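Local structure of p-nitrophenyl phosphatase (Pho2) (Archaeoglobus fulgidus, 3QGM) at residues G10-I15 and K42-S47; D206-G211 and E227-L232; F94-E99 and L121-N126; A76-A81 and I102-L107. The protein is probably a metal-dependent phosphatase of the haloacid dehalogenase (HAD) superfamily, and binds a calcium ion in this crystal. All coordinates share one frame; numbering follows the deposited sequence. Where two conformers were deposited one is given.

Overall arrangement
Contacts 1 and 2 belong to one parallel sheet and contacts 3 and 4 to a second region built round another parallel sheet; contact 3 lies on the opposite side of the chain's centre from contacts 1 and 2. Strands 10-14 and 207-211 are neighbours, so contact 1 runs directly into contact 2: their centres lie 9 Å apart, and Ile12 O probably accepts from Val210 N (2.8 Å). The calcium sits at the C-terminal ends of these two strands, on Asp14, Asp16 and Asp212. Contact 3 is about 25 Å from contact 1, centre to centre. Contact 4 packs against contact 3, with centres 10 Å apart, and its Ala76 CB also touches Ser47 O of contact 1 at 3.8 Å.

Contact 1: G10-I15 and K42-S47; sequences GYIIDI and KIIFVS. With CA (calcium ion), chain E.
Asp14 grips the calcium ion with both carboxylate oxygens, OD2 at 2.4 Å and OD1 at 2.6 Å, and three waters bind the same ion. Its CG stands anti to the backbone N (chi1 166°), which carries the carboxylate to the metal; Asp16 and Asp212 complete the protein ligands. The position fits the first aspartate of the DxDx(T/V) signature of HAD phosphatases, on the first strand of the Rossmann-like core. Behind Asp14, residues 10-14 run parallel to 42-47. Four backbone hydrogen bonds join them, the straightest from Ile13 N to Ile44 O (2.8 Å, 171° at the hydrogen). Val46 N meets Ile13 O at 2.8 Å too, but from above the carbonyl plane.

Side chains then pack on both faces. On the face of Asp14, Ile12 lies alongside both Ile44 and Val46, all pointing the same way; its CG2 branch reaches Val46 CG2 at 3.6 Å, while CG1 meets Ile44 CG2. On the other face, Ile13 crosses Ile43 obliquely and sets CD1 3.7 Å from Ile43 CG2, a methyl that also covers the rim of one face of the Phe45 ring. Next along the chain, Ile15 crosses Phe45 at about a right angle, CG1 lying 3.8 Å from Phe45 CB.

Helix 190-200 covers the face of Ile12, Ile44 and Val46 through Met193, Ile199 and Ile192. Helix 27-38 covers the opposite face, with Leu36 on Tyr11, Ile13 and Ile43, and Val33 on Phe45, while strand 207-211 continues the sheet beyond 10-14.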
loop_
_atom_site.group_PDB
_atom_site.type_symbol
_atom_site.label_atom_id
_atom_site.label_comp_id
_atom_site.label_asym_id
_atom_site.label_seq_id
_atom_site.Cartn_x
_atom_site.Cartn_y
_atom_site.Cartn_z
ATOM N N GLY A 10 -34.346 18.590 -0.171
ATOM C CA GLY A 10 -33.671 17.417 -0.736
ATOM C C GLY A 10 -32.829 16.590 0.212
ATOM O O GLY A 10 -32.436 17.036 1.291
ATOM N N TYR A 11 -32.540 15.376 -0.232
ATOM C CA TYR A 11 -31.819 14.378 0.562
ATOM C C TYR A 11 -30.764 13.701 -0.313
ATOM O O TYR A 11 -31.055 13.224 -1.388
ATOM C CB TYR A 11 -32.803 13.351 1.121
ATOM C CG TYR A 11 -33.735 13.996 2.103
ATOM C CD1 TYR A 11 -33.421 14.040 3.460
ATOM C CD2 TYR A 11 -34.881 14.638 1.681
ATOM C CE1 TYR A 11 -34.236 14.671 4.359
ATOM C CE2 TYR A 11 -35.704 15.301 2.594
ATOM C CZ TYR A 11 -35.373 15.315 3.928
ATOM O OH TYR A 11 -36.178 15.970 4.858
ATOM N N ILE A 12 -29.537 13.707 0.164
ATOM C CA ILE A 12 -28.436 12.966 -0.435
ATOM C C ILE A 12 -28.354 11.706 0.400
ATOM O O ILE A 12 -28.028 11.775 1.598
ATOM C CB ILE A 12 -27.124 13.739 -0.368
ATOM C CG1 ILE A 12 -27.255 14.951 -1.297
ATOM C CG2 ILE A 12 -25.940 12.811 -0.783
ATOM C CD1 ILE A 12 -26.036 15.878 -1.354
ATOM N N ILE A 13 -28.710 10.574 -0.228
ATOM C CA ILE A 13 -28.877 9.299 0.495
ATOM C C ILE A 13 -27.817 8.269 0.101
ATOM O O ILE A 13 -27.660 7.882 -1.049
ATOM C CB ILE A 13 -30.305 8.749 0.403
ATOM C CG1 ILE A 13 -31.316 9.810 0.884
ATOM C CG2 ILE A 13 -30.439 7.524 1.278
ATOM C CD1 ILE A 13 -32.794 9.351 0.803
ATOM N N ASP A 14 -27.019 7.885 1.082
ATOM C CA ASP A 14 -26.123 6.703 0.944
ATOM C C ASP A 14 -27.003 5.464 0.676
ATOM O O ASP A 14 -28.096 5.333 1.254
ATOM C CB ASP A 14 -25.315 6.626 2.238
ATOM C CG ASP A 14 -24.564 5.317 2.468
ATOM O OD1 ASP A 14 -23.951 4.664 1.573
ATOM O OD2 ASP A 14 -24.570 4.975 3.664
ATOM N N ILE A 15 -26.557 4.591 -0.228
ATOM C CA ILE A 15 -27.301 3.375 -0.567
ATOM C C ILE A 15 -26.957 2.245 0.422
ATOM O O ILE A 15 -27.832 1.784 1.152
ATOM C CB ILE A 15 -26.992 2.915 -1.989
ATOM C CG1 ILE A 15 -27.435 3.980 -3.012
ATOM C CG2 ILE A 15 -27.675 1.559 -2.322
ATOM C CD1 ILE A 15 -26.911 3.723 -4.429
ATOM N N LYS A 42 -37.025 15.677 -3.086
ATOM C CA LYS A 42 -36.110 15.286 -4.127
ATOM C C LYS A 42 -35.012 14.471 -3.448
ATOM O O LYS A 42 -34.655 14.733 -2.293
ATOM C CB LYS A 42 -35.484 16.506 -4.800
ATOM C CG LYS A 42 -36.461 17.502 -5.439
ATOM C CD LYS A 42 -35.676 18.781 -5.737
ATOM C CE LYS A 42 -36.175 19.576 -6.961
ATOM N NZ LYS A 42 -35.218 19.514 -8.099
ATOM N N ILE A 43 -34.481 13.494 -4.170
ATOM C CA ILE A 43 -33.520 12.567 -3.613
ATOM C C ILE A 43 -32.444 12.330 -4.631
ATOM O O ILE A 43 -32.705 12.293 -5.823
ATOM C CB ILE A 43 -34.201 11.208 -3.246
ATOM C CG1 ILE A 43 -35.258 11.412 -2.167
ATOM C CG2 ILE A 43 -33.173 10.191 -2.748
ATOM C CD1 ILE A 43 -35.810 10.124 -1.639
ATOM N N ILE A 44 -31.217 12.205 -4.167
ATOM C CA ILE A 44 -30.168 11.677 -4.990
ATOM C C ILE A 44 -29.426 10.639 -4.163
ATOM O O ILE A 44 -29.040 10.884 -3.004
ATOM C CB ILE A 44 -29.248 12.749 -5.560
ATOM C CG1 ILE A 44 -28.200 12.113 -6.494
ATOM C CG2 ILE A 44 -28.543 13.519 -4.473
ATOM C CD1 ILE A 44 -27.593 13.111 -7.521
ATOM N N PHE A 45 -29.273 9.464 -4.751
ATOM C CA PHE A 45 -28.586 8.349 -4.105
ATOM C C PHE A 45 -27.091 8.456 -4.442
ATOM O O PHE A 45 -26.724 8.624 -5.612
ATOM C CB PHE A 45 -29.166 7.031 -4.591
ATOM C CG PHE A 45 -30.618 6.849 -4.257
ATOM C CD1 PHE A 45 -31.596 7.089 -5.211
ATOM C CD2 PHE A 45 -31.018 6.430 -2.985
ATOM C CE1 PHE A 45 -32.958 6.951 -4.902
ATOM C CE2 PHE A 45 -32.373 6.279 -2.672
ATOM C CZ PHE A 45 -33.343 6.539 -3.636
ATOM N N VAL A 46 -26.225 8.431 -3.435
ATOM C CA VAL A 46 -24.795 8.668 -3.683
ATOM C C VAL A 46 -24.008 7.501 -3.126
ATOM O O VAL A 46 -24.183 7.155 -1.969
ATOM C CB VAL A 46 -24.302 10.010 -3.100
ATOM C CG1 VAL A 46 -22.775 10.147 -3.226
ATOM C CG2 VAL A 46 -24.950 11.218 -3.811
ATOM N N SER A 47 -23.157 6.881 -3.944
ATOM C CA SER A 47 -22.402 5.714 -3.517
ATOM C C SER A 47 -20.966 5.801 -3.958
ATOM O O SER A 47 -20.684 6.275 -5.038
ATOM C CB SER A 47 -22.977 4.448 -4.149
ATOM O OG SER A 47 -22.105 3.368 -3.960
HETATM CA CA CA E . -22.919 3.264 3.554
HETATM O O HOH W 1 -22.029 1.228 4.565
HETATM O O HOH W 2 -21.606 2.468 1.778
HETATM O O HOH W 3 -21.426 4.779 3.726
#

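Contact 2: D206-G211 and E227-L232; sequences DVAVVG and ETVLVL
Strands 207-211 and 227-231 run parallel, their axes 4.6 Å apart at closest and 25° from each other, joined by four backbone hydrogen bonds that alternate in direction. Val209 donates to Glu227 O and accepts from Val229 N, both at 2.9 Å, so that its N and O are both spent on this neighbour. Gly211 does the same two residues on: its N reaches Val229 O in a longer bond of 3.2 Å, nearly along the C=O axis, and its O takes Val231 N. Before the first direct bond, a water lies between the chains, 2.7 Å from Val207 O, and accepts from Glu227 N.

The two strands and helix 214-224 between them form a beta-alpha-beta unit of the Rossmann-like HAD core. Gly211 ends the first strand beside Asp14, and the next residue, Asp212, binds the calcium.

Val210 takes part in two of the apolar side-chain pairs. It lies alongside Val229, the two pointing the same way, with its CG2 4.0 Å from Val229 CB. Its other branch, CG1, stands anti to the backbone N and meets Val231 CG1 at 4.1 Å, the two valines crossing at about a right angle. On the other face Gly211 offers only backbone: in Leu230, CG anti to the backbone N (chi1 -178°) together with chi2 77° brings CD1 to 3.4 Å from Gly211 O. Val231 adds CG2 near the same oxygen, so carbon groups crowd round this hydrogen-bonded carbonyl. Glu227 OE1 forms a salt bridge with Lys8 NZ.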
loop_
_atom_site.group_PDB
_atom_site.type_symbol
_atom_site.label_atom_id
_atom_site.label_comp_id
_atom_site.label_asym_id
_atom_site.label_seq_id
_atom_site.Cartn_x
_atom_site.Cartn_y
_atom_site.Cartn_z
ATOM N N ASP A 206 -30.673 23.561 2.195
ATOM C CA ASP A 206 -31.934 22.874 1.966
ATOM C C ASP A 206 -31.747 21.382 1.732
ATOM O O ASP A 206 -32.651 20.722 1.220
ATOM C CB ASP A 206 -32.633 23.462 0.742
ATOM C CG ASP A 206 -33.202 24.810 0.997
ATOM O OD1 ASP A 206 -33.989 24.949 1.960
ATOM O OD2 ASP A 206 -32.860 25.730 0.229
ATOM N N VAL A 207 -30.594 20.840 2.106
ATOM C CA VAL A 207 -30.344 19.423 1.900
ATOM C C VAL A 207 -29.853 18.746 3.198
ATOM O O VAL A 207 -29.173 19.368 4.035
ATOM C CB VAL A 207 -29.351 19.225 0.731
ATOM C CG1 VAL A 207 -29.009 17.745 0.552
ATOM C CG2 VAL A 207 -29.907 19.785 -0.579
ATOM N N ALA A 208 -30.263 17.491 3.397
ATOM C CA ALA A 208 -29.677 16.659 4.457
ATOM C C ALA A 208 -28.980 15.450 3.838
ATOM O O ALA A 208 -29.429 14.912 2.845
ATOM C CB ALA A 208 -30.729 16.224 5.502
ATOM N N VAL A 209 -27.864 15.046 4.429
ATOM C CA VAL A 209 -27.038 13.946 3.932
ATOM C C VAL A 209 -27.249 12.780 4.896
ATOM O O VAL A 209 -27.047 12.925 6.102
ATOM C CB VAL A 209 -25.583 14.412 3.857
ATOM C CG1 VAL A 209 -24.566 13.212 3.536
ATOM C CG2 VAL A 209 -25.479 15.534 2.839
ATOM N N VAL A 210 -27.721 11.652 4.379
ATOM C CA VAL A 210 -28.119 10.532 5.223
ATOM C C VAL A 210 -27.205 9.390 4.892
ATOM O O VAL A 210 -26.931 9.148 3.693
ATOM C CB VAL A 210 -29.543 10.039 4.894
ATOM C CG1 VAL A 210 -29.920 8.850 5.815
ATOM C CG2 VAL A 210 -30.586 11.170 5.031
ATOM N N GLY A 211 -26.771 8.681 5.928
ATOM C CA GLY A 211 -25.876 7.575 5.788
ATOM C C GLY A 211 -25.648 6.782 7.047
ATOM O O GLY A 211 -26.209 7.083 8.111
ATOM N N GLU A 227 -26.863 19.627 6.732
ATOM C CA GLU A 227 -27.211 18.895 7.950
ATOM C C GLU A 227 -27.067 17.417 7.682
ATOM O O GLU A 227 -27.282 16.971 6.564
ATOM C CB GLU A 227 -28.660 19.172 8.387
ATOM C CG GLU A 227 -28.915 20.587 8.858
ATOM C CD GLU A 227 -30.265 20.705 9.556
ATOM O OE1 GLU A 227 -31.247 21.010 8.868
ATOM O OE2 GLU A 227 -30.343 20.434 10.773
ATOM N N THR A 228 -26.725 16.678 8.722
ATOM C CA THR A 228 -26.355 15.292 8.601
ATOM C C THR A 228 -27.264 14.442 9.485
ATOM O O THR A 228 -27.643 14.835 10.624
ATOM C CB THR A 228 -24.883 15.070 9.056
ATOM O OG1 THR A 228 -24.729 15.612 10.377
ATOM C CG2 THR A 228 -23.884 15.745 8.080
ATOM N N VAL A 229 -27.608 13.280 8.934
ATOM C CA VAL A 229 -28.461 12.284 9.593
ATOM C C VAL A 229 -27.758 10.933 9.555
ATOM O O VAL A 229 -27.413 10.426 8.488
ATOM C CB VAL A 229 -29.823 12.079 8.880
ATOM C CG1 VAL A 229 -30.566 10.957 9.558
ATOM C CG2 VAL A 229 -30.698 13.392 8.865
ATOM N N LEU A 230 -27.573 10.333 10.713
ATOM C CA LEU A 230 -27.006 8.998 10.772
ATOM C C LEU A 230 -28.118 7.993 11.066
ATOM O O LEU A 230 -28.932 8.173 11.989
ATOM C CB LEU A 230 -25.926 8.913 11.863
ATOM C CG LEU A 230 -25.233 7.544 11.965
ATOM C CD1 LEU A 230 -24.197 7.334 10.837
ATOM C CD2 LEU A 230 -24.541 7.432 13.310
ATOM N N VAL A 231 -28.148 6.924 10.285
ATOM C CA VAL A 231 -29.068 5.830 10.554
ATOM C C VAL A 231 -28.290 4.638 11.034
ATOM O O VAL A 231 -27.091 4.511 10.784
ATOM C CB VAL A 231 -29.958 5.436 9.349
ATOM C CG1 VAL A 231 -30.920 6.572 9.021
ATOM C CG2 VAL A 231 -29.104 4.998 8.140
ATOM N N LEU A 232 -29.003 3.745 11.698
ATOM C CA LEU A 232 -28.380 2.643 12.418
ATOM C C LEU A 232 -28.703 1.267 11.779
ATOM O O LEU A 232 -28.552 0.238 12.423
ATOM C CB LEU A 232 -28.804 2.716 13.899
ATOM C CG LEU A 232 -28.456 4.021 14.635
ATOM C CD1 LEU A 232 -28.944 3.964 16.070
ATOM C CD2 LEU A 232 -26.942 4.355 14.599
HETATM O O HOH W 4 -28.933 21.561 5.653
#

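Contact 3: F94-E99 and L121-N126; sequences FTTGEE and LVVGSN
Backbone hydrogen bonds open the contact. Val122 N donates to Phe94 O at 2.8 Å, nearly along the C=O axis, and Thr96 N continues the pattern to Val122 O as the strand gives way to loop.

Side-chain hydroxyls take over from there. Thr95 OG1, anti to its backbone N (chi1 -173°), gives its proton to Val122 O at 2.9 Å from well above the carbonyl plane, so that oxygen is held by two donors. The same hydroxyl accepts from Gly97 N, closing an ST turn. Thr96 has a different torsion (chi1 60°), with OG1 between the backbone N and the carbonyl carbon, and this points the hydroxyl along a lone pair of Gly124 O, 2.9 Å away.

These paired loops follow neighbouring strands, 92-95 and 120-123, of the second parallel sheet, probably that of the alpha/beta cap domain beside the Rossmann-like core, and Glu98 is the N-cap residue of helix 99-107.

The amide contact comes from Asn126. Its ND2 donates to Thr96 O at 2.7 Å, with the oxygen close to the amide plane, while OD1 accepts from Lys128 N. An alanine here would remove both bonds and would probably loosen the hold between the two loops. Glu98 crosses Asn126 obliquely, CG 3.6 Å from Asn126 OD1, and its OE2 accepts from Arg127 N. Two waters add bridges, one from Glu98 N to Ser125 O, the other between Glu98 OE2 and Ser125 OG.

The apolar pair of the contact is Phe94 with Leu121, on the strands. They lie side by side, Leu121 CD1 meeting the ring edge in its plane, 3.8 Å from Phe94 CD2. Leu133 of helix 131-143 also touches Phe94.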
loop_
_atom_site.group_PDB
_atom_site.type_symbol
_atom_site.label_atom_id
_atom_site.label_comp_id
_atom_site.label_asym_id
_atom_site.label_seq_id
_atom_site.Cartn_x
_atom_site.Cartn_y
_atom_site.Cartn_z
ATOM N N PHE A 94 -5.452 5.746 -18.007
ATOM C CA PHE A 94 -5.068 4.406 -17.562
ATOM C C PHE A 94 -5.679 4.230 -16.177
ATOM O O PHE A 94 -5.605 5.135 -15.319
ATOM C CB PHE A 94 -3.559 4.242 -17.524
ATOM C CG PHE A 94 -3.117 3.001 -16.801
ATOM C CD1 PHE A 94 -3.110 1.787 -17.441
ATOM C CD2 PHE A 94 -2.801 3.049 -15.469
ATOM C CE1 PHE A 94 -2.738 0.644 -16.780
ATOM C CE2 PHE A 94 -2.451 1.914 -14.784
ATOM C CZ PHE A 94 -2.423 0.693 -15.452
ATOM N N THR A 95 -6.351 3.109 -15.992
ATOM C CA THR A 95 -7.003 2.786 -14.729
ATOM C C THR A 95 -6.559 1.440 -14.125
ATOM O O THR A 95 -6.225 0.508 -14.857
ATOM C CB THR A 95 -8.501 2.809 -14.878
ATOM O OG1 THR A 95 -9.084 2.662 -13.599
ATOM C CG2 THR A 95 -8.979 1.641 -15.842
ATOM N N THR A 96 -6.553 1.370 -12.788
ATOM C CA THR A 96 -6.298 0.134 -12.060
ATOM C C THR A 96 -7.620 -0.620 -11.825
ATOM O O THR A 96 -7.627 -1.719 -11.283
ATOM C CB THR A 96 -5.671 0.391 -10.674
ATOM O OG1 THR A 96 -6.553 1.204 -9.884
ATOM C CG2 THR A 96 -4.323 1.097 -10.782
ATOM N N GLY A 97 -8.726 -0.022 -12.269
ATOM C CA GLY A 97 -10.040 -0.394 -11.794
ATOM C C GLY A 97 -10.678 -1.519 -12.566
ATOM O O GLY A 97 -10.100 -2.054 -13.493
ATOM N N GLU A 98 -11.860 -1.909 -12.117
ATOM C CA GLU A 98 -12.584 -3.046 -12.694
ATOM C C GLU A 98 -13.481 -2.623 -13.885
ATOM O O GLU A 98 -13.506 -1.447 -14.279
ATOM C CB GLU A 98 -13.446 -3.684 -11.610
ATOM C CG GLU A 98 -12.639 -4.310 -10.466
ATOM C CD GLU A 98 -13.445 -5.270 -9.658
ATOM O OE1 GLU A 98 -14.620 -5.492 -10.019
ATOM O OE2 GLU A 98 -12.917 -5.774 -8.641
ATOM N N GLU A 99 -14.230 -3.568 -14.431
ATOM C CA GLU A 99 -14.971 -3.296 -15.672
ATOM C C GLU A 99 -15.999 -2.177 -15.597
ATOM O O GLU A 99 -16.207 -1.482 -16.561
ATOM C CB GLU A 99 -15.627 -4.581 -16.199
ATOM C CG GLU A 99 -14.593 -5.610 -16.351
ATOM C CD GLU A 99 -14.843 -6.575 -17.428
ATOM O OE1 GLU A 99 -15.989 -7.044 -17.558
ATOM O OE2 GLU A 99 -13.851 -6.863 -18.119
ATOM N N LEU A 121 -4.068 9.053 -14.485
ATOM C CA LEU A 121 -4.102 7.836 -13.730
ATOM C C LEU A 121 -5.388 7.821 -12.912
ATOM O O LEU A 121 -5.625 8.720 -12.126
ATOM C CB LEU A 121 -2.840 7.753 -12.805
ATOM C CG LEU A 121 -2.809 6.664 -11.721
ATOM C CD1 LEU A 121 -2.965 5.244 -12.352
ATOM C CD2 LEU A 121 -1.490 6.825 -10.792
ATOM N N VAL A 122 -6.199 6.784 -13.088
ATOM C CA VAL A 122 -7.477 6.625 -12.428
ATOM C C VAL A 122 -7.427 5.369 -11.544
ATOM O O VAL A 122 -7.273 4.256 -12.018
ATOM C CB VAL A 122 -8.621 6.541 -13.470
ATOM C CG1 VAL A 122 -9.978 6.514 -12.810
ATOM C CG2 VAL A 122 -8.518 7.733 -14.426
ATOM N N VAL A 123 -7.454 5.581 -10.238
ATOM C CA VAL A 123 -7.256 4.497 -9.308
ATOM C C VAL A 123 -8.617 4.127 -8.783
ATOM O O VAL A 123 -9.310 4.951 -8.255
ATOM C CB VAL A 123 -6.314 4.944 -8.167
ATOM C CG1 VAL A 123 -6.512 4.068 -6.963
ATOM C CG2 VAL A 123 -4.836 4.931 -8.642
ATOM N N GLY A 124 -9.031 2.901 -9.015
ATOM C CA GLY A 124 -10.209 2.321 -8.398
ATOM C C GLY A 124 -9.823 0.906 -7.931
ATOM O O GLY A 124 -8.863 0.314 -8.440
ATOM N N SER A 125 -10.577 0.384 -6.964
ATOM C CA SER A 125 -10.372 -0.953 -6.475
ATOM C C SER A 125 -10.444 -1.990 -7.575
ATOM O O SER A 125 -11.204 -1.811 -8.537
ATOM C CB SER A 125 -11.420 -1.297 -5.437
ATOM O OG SER A 125 -10.973 -2.411 -4.722
ATOM N N ASN A 126 -9.677 -3.061 -7.429
ATOM C CA ASN A 126 -9.704 -4.193 -8.368
ATOM C C ASN A 126 -9.423 -5.529 -7.675
ATOM O O ASN A 126 -8.289 -5.777 -7.175
ATOM C CB ASN A 126 -8.657 -3.948 -9.451
ATOM C CG ASN A 126 -8.879 -4.780 -10.679
ATOM O OD1 ASN A 126 -9.434 -5.870 -10.604
ATOM N ND2 ASN A 126 -8.412 -4.289 -11.820
HETATM O O HOH W 5 -12.525 -0.345 -9.935
HETATM O O HOH W 6 -12.827 -4.196 -6.073
#

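Contact 4: A76-A81 and I102-L107; sequences ATYATA and IEELRL
Helices 76-87 and 99-107 pack side by side, connected through strand 92-95, in what is probably the alpha/beta cap domain; the short segments 76-81 and 102-107 approach to 8.3 Å between axes at a crossing angle of -35°. No hydrogen bond links them, and one side chain, Glu104, does most of the work.

Glu104 has CG anti to its carbonyl carbon (chi1 -69°) and is bent again at chi2 (-69°), so the chain folds over Thr77 and Tyr78 instead of reaching straight out. The Glu104 side chain crosses that of Thr77 at about a right angle, with Glu104 CG 3.6 Å from Thr77 OG1. That hydroxyl sits in the crowded position between N and the carbonyl carbon and is hydrogen-bonded to Arg52 O. The carboxylate then lies against Tyr78, whose CG is anti to its backbone N. OE1 meets the ring at its edge, in the ring plane, 3.4 Å from CD1, with the carboxylate almost perpendicular to the ring; the oxygen would probably be drawn to the slightly positive ring rim. OE2 accepts from Arg54 N, and the side chain of Arg54 makes a cation-pi contact with Tyr78. An alanine at Glu104 would remove the bond to Arg54 N and the cover over Thr77 and Tyr78, and would probably loosen the packing of the two helices.

Leu105, CG anti to its carbonyl carbon, brings CD2 to 4.1 Å from Ala81 CB. The tightest approach is made by that same small methyl: Ala81 CB rests 3.1 Å from Glu104 O.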
loop_
_atom_site.group_PDB
_atom_site.type_symbol
_atom_site.label_atom_id
_atom_site.label_comp_id
_atom_site.label_asym_id
_atom_site.label_seq_id
_atom_site.Cartn_x
_atom_site.Cartn_y
_atom_site.Cartn_z
ATOM N N ALA A 76 -19.502 6.610 -7.725
ATOM C CA ALA A 76 -18.163 7.120 -7.835
ATOM C C ALA A 76 -17.573 6.799 -9.190
ATOM O O ALA A 76 -16.793 7.559 -9.695
ATOM C CB ALA A 76 -17.250 6.549 -6.675
ATOM N N THR A 77 -17.925 5.667 -9.776
ATOM C CA THR A 77 -17.362 5.315 -11.073
ATOM C C THR A 77 -17.792 6.368 -12.113
ATOM O O THR A 77 -16.963 6.978 -12.822
ATOM C CB THR A 77 -17.840 3.937 -11.549
ATOM O OG1 THR A 77 -19.269 3.882 -11.493
ATOM C CG2 THR A 77 -17.204 2.765 -10.676
ATOM N N TYR A 78 -19.094 6.636 -12.139
ATOM C CA TYR A 78 -19.626 7.686 -13.065
ATOM C C TYR A 78 -19.094 9.090 -12.696
ATOM O O TYR A 78 -18.745 9.899 -13.587
ATOM C CB TYR A 78 -21.158 7.627 -13.025
ATOM C CG TYR A 78 -21.922 8.752 -13.668
ATOM C CD1 TYR A 78 -22.303 8.653 -14.989
ATOM C CD2 TYR A 78 -22.291 9.905 -12.953
ATOM C CE1 TYR A 78 -23.034 9.640 -15.621
ATOM C CE2 TYR A 78 -23.028 10.967 -13.600
ATOM C CZ TYR A 78 -23.384 10.791 -14.941
ATOM O OH TYR A 78 -24.108 11.716 -15.663
ATOM N N ALA A 79 -19.028 9.398 -11.390
ATOM C CA ALA A 79 -18.693 10.747 -10.985
ATOM C C ALA A 79 -17.272 10.973 -11.470
ATOM O O ALA A 79 -16.942 12.051 -11.986
ATOM C CB ALA A 79 -18.824 10.955 -9.428
ATOM N N THR A 80 -16.434 9.941 -11.338
ATOM C CA THR A 80 -15.017 10.096 -11.598
ATOM C C THR A 80 -14.778 10.330 -13.083
ATOM O O THR A 80 -13.983 11.214 -13.463
ATOM C CB THR A 80 -14.223 8.852 -11.128
ATOM O OG1 THR A 80 -14.282 8.774 -9.694
ATOM C CG2 THR A 80 -12.771 8.925 -11.627
ATOM N N ALA A 81 -15.485 9.538 -13.907
ATOM C CA ALA A 81 -15.397 9.605 -15.379
ATOM C C ALA A 81 -15.850 10.968 -15.891
ATOM O O ALA A 81 -15.132 11.623 -16.642
ATOM C CB ALA A 81 -16.226 8.454 -16.054
ATOM N N ILE A 102 -14.151 1.116 -15.994
ATOM C CA ILE A 102 -13.708 1.227 -17.381
ATOM C C ILE A 102 -14.917 1.620 -18.238
ATOM O O ILE A 102 -14.819 2.461 -19.101
ATOM C CB ILE A 102 -13.148 -0.110 -17.866
ATOM C CG1 ILE A 102 -11.835 -0.477 -17.109
ATOM C CG2 ILE A 102 -12.941 -0.080 -19.362
ATOM C CD1 ILE A 102 -11.321 -1.859 -17.423
ATOM N N GLU A 103 -16.039 0.955 -17.996
ATOM C CA GLU A 103 -17.284 1.255 -18.702
ATOM C C GLU A 103 -17.633 2.734 -18.597
ATOM O O GLU A 103 -17.968 3.347 -19.615
ATOM C CB GLU A 103 -18.445 0.410 -18.194
ATOM C CG GLU A 103 -19.669 0.453 -19.094
ATOM C CD GLU A 103 -20.305 -0.890 -19.354
ATOM O OE1 GLU A 103 -20.398 -1.749 -18.460
ATOM O OE2 GLU A 103 -20.686 -1.082 -20.503
ATOM N N GLU A 104 -17.624 3.282 -17.368
ATOM C CA GLU A 104 -18.047 4.667 -17.167
ATOM C C GLU A 104 -17.022 5.591 -17.783
ATOM O O GLU A 104 -17.343 6.621 -18.355
ATOM C CB GLU A 104 -18.246 4.994 -15.678
ATOM C CG GLU A 104 -19.448 4.278 -15.034
ATOM C CD GLU A 104 -20.826 4.795 -15.553
ATOM O OE1 GLU A 104 -20.858 5.839 -16.228
ATOM O OE2 GLU A 104 -21.876 4.187 -15.255
ATOM N N LEU A 105 -15.761 5.209 -17.714
ATOM C CA LEU A 105 -14.735 5.978 -18.399
ATOM C C LEU A 105 -15.004 6.067 -19.907
ATOM O O LEU A 105 -14.916 7.133 -20.479
ATOM C CB LEU A 105 -13.358 5.414 -18.126
ATOM C CG LEU A 105 -12.782 5.605 -16.718
ATOM C CD1 LEU A 105 -11.592 4.725 -16.642
ATOM C CD2 LEU A 105 -12.405 7.106 -16.356
ATOM N N ARG A 106 -15.296 4.935 -20.545
ATOM C CA ARG A 106 -15.625 4.911 -21.975
ATOM C C ARG A 106 -16.920 5.629 -22.255
ATOM O O ARG A 106 -17.008 6.409 -23.200
ATOM C CB ARG A 106 -15.701 3.492 -22.538
ATOM C CG ARG A 106 -14.353 2.919 -22.857
ATOM C CD ARG A 106 -14.289 2.140 -24.228
ATOM N NE ARG A 106 -12.936 1.605 -24.476
ATOM C CZ ARG A 106 -12.470 0.568 -23.818
ATOM N NH1 ARG A 106 -13.232 0.000 -22.911
ATOM N NH2 ARG A 106 -11.259 0.092 -24.058
ATOM N N LEU A 107 -17.899 5.430 -21.393
ATOM C CA LEU A 107 -19.187 6.113 -21.576
ATOM C C LEU A 107 -19.080 7.630 -21.511
ATOM O O LEU A 107 -19.848 8.322 -22.138
ATOM C CB LEU A 107 -20.237 5.647 -20.566
ATOM C CG LEU A 107 -20.830 4.257 -20.720
ATOM C CD1 LEU A 107 -21.579 3.890 -19.447
ATOM C CD2 LEU A 107 -21.794 4.166 -21.925
#